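Local coordinates for protein isoaspartyl dipeptidase (Fervidobacterium islandicum, PDB 7CDH) that probably hydrolyses isoaspartyl (beta-aspartyl) dipeptides as a zinc-dependent metallopeptidase of the amidohydrolase family, consistent with a part in protein repair, at residues A[63-68]-A[110-115]. Numbering follows the deposited sequence.
Sequences HITGGG and YAKAKS. With ZN (zinc ion), chain L.
Ile64 and Thr65, the middle residues of a type I beta turn from His63 to Gly66, face helix 106-118, with the CA atoms of Thr65 and Lys112 6.4 Å apart; a hydrogen bond from Gly66 N to His63 O, 3.0 Å, closes the turn. Ile64 points its longer branch at the helix: chi1 of 64° sets CG1 between its own backbone N and carbonyl carbon, and the extended chain beyond brings CD1 to 3.8 Å from Ala113 CB. Alongside, running the opposite way, lies the aliphatic chain of Lys112. Its CG is anti to the backbone N (chi1 -177°), and a bend at chi2 (48°) lays CE 3.4 Å from Ile64 O; NZ goes on to a hydrogen bond with Leu80 O. Thr65 adds its methyl, CG2 lying 3.8 Å from Lys112 CB. The contact is buried van der Waals packing, without a hydrogen bond between the segments. His63 does not touch the helix; its NE2 binds zinc at 2.3 Å, with His61, Glu156 and Asp285, while ND1 is hydrogen-bonded to Cys96 O. In this TIM-barrel-type amidohydrolase fold, the contact joins the metal-binding loop after strand 61-62 to the helix of the beta-alpha-beta crossover between parallel neighbouring strands 90-95 and 122-127.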
ATOM      1  N   HIS A  63      -2.076  19.831 -25.988  1.00 31.39           N
ATOM      2  CA  HIS A  63      -1.247  19.676 -24.775  1.00 28.69           C
ATOM      3  C   HIS A  63      -1.324  20.977 -24.013  1.00 26.67           C
ATOM      4  O   HIS A  63      -0.361  21.672 -24.058  1.00 25.03           O
ATOM      5  CB  HIS A  63       0.166  19.242 -25.144  1.00 28.85           C
ATOM      6  CG  HIS A  63       0.154  17.890 -25.768  1.00 30.52           C
ATOM      7  ND1 HIS A  63      -0.082  16.759 -25.045  1.00 31.35           N
ATOM      8  CD2 HIS A  63       0.287  17.486 -27.052  1.00 36.43           C
ATOM      9  CE1 HIS A  63      -0.043  15.698 -25.846  1.00 35.35           C
ATOM     10  NE2 HIS A  63       0.179  16.114 -27.085  1.00 33.94           N
ATOM     11  N   ILE A  64      -2.458  21.266 -23.373  1.00 27.01           N
ATOM     12  CA  ILE A  64      -2.713  22.570 -22.717  1.00 28.80           C
ATOM     13  C   ILE A  64      -1.660  22.891 -21.632  1.00 32.75           C
ATOM     14  O   ILE A  64      -1.423  24.120 -21.388  1.00 35.26           O
ATOM     15  CB  ILE A  64      -4.142  22.625 -22.172  1.00 29.84           C
ATOM     16  CG1 ILE A  64      -4.443  21.612 -21.064  1.00 28.64           C
ATOM     17  CG2 ILE A  64      -5.122  22.504 -23.321  1.00 30.71           C
ATOM     18  CD1 ILE A  64      -5.875  21.775 -20.480  1.00 29.57           C
ATOM     19  N   THR A  65      -1.028  21.898 -20.994  1.00 29.88           N
ATOM     20  CA  THR A  65      -0.044  22.173 -19.911  1.00 30.71           C
ATOM     21  C   THR A  65       1.381  22.272 -20.461  1.00 29.38           C
ATOM     22  O   THR A  65       2.283  22.612 -19.698  1.00 34.51           O
ATOM     23  CB  THR A  65      -0.078  21.141 -18.785  1.00 29.53           C
ATOM     24  OG1 THR A  65       0.402  19.902 -19.286  1.00 30.38           O
ATOM     25  CG2 THR A  65      -1.449  21.010 -18.181  1.00 30.81           C
ATOM     26  N   GLY A  66       1.571  22.052 -21.747  1.00 27.14           N
ATOM     27  CA  GLY A  66       2.899  21.899 -22.349  1.00 25.47           C
ATOM     28  C   GLY A  66       3.187  20.442 -22.590  1.00 27.57           C
ATOM     29  O   GLY A  66       2.558  19.600 -21.954  1.00 32.63           O
ATOM     30  N   GLY A  67       4.053  20.158 -23.546  1.00 28.29           N
ATOM     31  CA  GLY A  67       4.524  18.795 -23.823  1.00 31.64           C
ATOM     32  C   GLY A  67       5.996  18.777 -24.158  1.00 31.06           C
ATOM     33  O   GLY A  67       6.802  19.431 -23.453  1.00 34.53           O
ATOM     34  N   GLY A  68       6.365  18.062 -25.190  1.00 30.13           N
ATOM     35  CA  GLY A  68       7.800  17.958 -25.492  1.00 34.97           C
ATOM     36  C   GLY A  68       8.504  17.143 -24.422  1.00 37.42           C
ATOM     37  O   GLY A  68       7.796  16.410 -23.672  1.00 35.89           O
ATOM     38  N   TYR A 110      -5.770  19.255 -15.138  1.00 30.43           N
ATOM     39  CA  TYR A 110      -7.107  19.619 -14.629  1.00 29.59           C
ATOM     40  C   TYR A 110      -7.107  21.117 -14.285  1.00 31.37           C
ATOM     41  O   TYR A 110      -8.052  21.842 -14.651  1.00 30.27           O
ATOM     42  CB  TYR A 110      -7.413  18.733 -13.415  1.00 28.02           C
ATOM     43  CG  TYR A 110      -8.710  19.051 -12.722  1.00 28.03           C
ATOM     44  CD1 TYR A 110      -9.881  18.492 -13.175  1.00 31.21           C
ATOM     45  CD2 TYR A 110      -8.781  19.885 -11.617  1.00 28.49           C
ATOM     46  CE1 TYR A 110     -11.104  18.770 -12.585  1.00 34.14           C
ATOM     47  CE2 TYR A 110      -9.994  20.165 -10.999  1.00 30.20           C
ATOM     48  CZ  TYR A 110     -11.164  19.617 -11.503  1.00 32.88           C
ATOM     49  OH  TYR A 110     -12.401  19.815 -10.966  1.00 40.87           O
ATOM     50  N   ALA A 111      -6.112  21.544 -13.499  1.00 30.85           N
ATOM     51  CA  ALA A 111      -5.996  22.933 -12.991  1.00 30.86           C
ATOM     52  C   ALA A 111      -5.945  23.885 -14.197  1.00 27.20           C
ATOM     53  O   ALA A 111      -6.702  24.860 -14.188  1.00 24.94           O
ATOM     54  CB  ALA A 111      -4.786  23.098 -12.088  1.00 27.19           C
ATOM     55  N   LYS A 112      -5.075  23.606 -15.173  1.00 24.84           N
ATOM     56  CA  LYS A 112      -4.976  24.365 -16.447  1.00 27.98           C
ATOM     57  C   LYS A 112      -6.325  24.375 -17.174  1.00 28.45           C
ATOM     58  O   LYS A 112      -6.779  25.477 -17.514  1.00 27.10           O
ATOM     59  CB  LYS A 112      -3.912  23.785 -17.367  1.00 30.26           C
ATOM     60  CG  LYS A 112      -3.713  24.554 -18.664  1.00 32.61           C
ATOM     61  CD  LYS A 112      -3.570  26.043 -18.470  1.00 30.95           C
ATOM     62  CE  LYS A 112      -2.783  26.692 -19.588  1.00 31.23           C
ATOM     63  NZ  LYS A 112      -2.758  28.170 -19.459  1.00 32.23           N
ATOM     64  N   ALA A 113      -6.983  23.219 -17.320  1.00 28.86           N
ATOM     65  CA  ALA A 113      -8.320  23.136 -17.955  1.00 28.72           C
ATOM     66  C   ALA A 113      -9.311  24.046 -17.215  1.00 27.07           C
ATOM     67  O   ALA A 113     -10.187  24.653 -17.874  1.00 25.46           O
ATOM     68  CB  ALA A 113      -8.826  21.719 -18.042  1.00 26.92           C
ATOM     69  N   LYS A 114      -9.191  24.150 -15.905  1.00 28.06           N
ATOM     70  CA  LYS A 114     -10.128  24.967 -15.080  1.00 30.90           C
ATOM     71  C   LYS A 114      -9.830  26.452 -15.268  1.00 33.94           C
ATOM     72  O   LYS A 114     -10.805  27.242 -15.268  1.00 37.42           O
ATOM     73  CB  LYS A 114     -10.024  24.657 -13.588  1.00 29.94           C
ATOM     74  CG  LYS A 114     -10.761  23.400 -13.182  1.00 31.36           C
ATOM     75  CD  LYS A 114     -12.216  23.608 -13.245  1.00 33.74           C
ATOM     76  CE  LYS A 114     -13.018  22.551 -12.545  1.00 39.59           C
ATOM     77  NZ  LYS A 114     -14.186  23.171 -11.882  1.00 45.40           N
ATOM     78  N   SER A 115      -8.559  26.823 -15.426  1.00 31.03           N
ATOM     79  CA  SER A 115      -8.226  28.253 -15.555  1.00 34.94           C
ATOM     80  C   SER A 115      -8.573  28.736 -16.975  1.00 33.96           C
ATOM     81  O   SER A 115      -9.081  29.876 -17.086  1.00 31.79           O
ATOM     82  CB  SER A 115      -6.820  28.572 -15.142  1.00 30.73           C
ATOM     83  OG  SER A 115      -5.909  28.007 -16.024  1.00 34.22           O
TER
HETATM   84 ZN    ZN L 411      -0.352  14.809 -28.943  1.00 44.23          ZN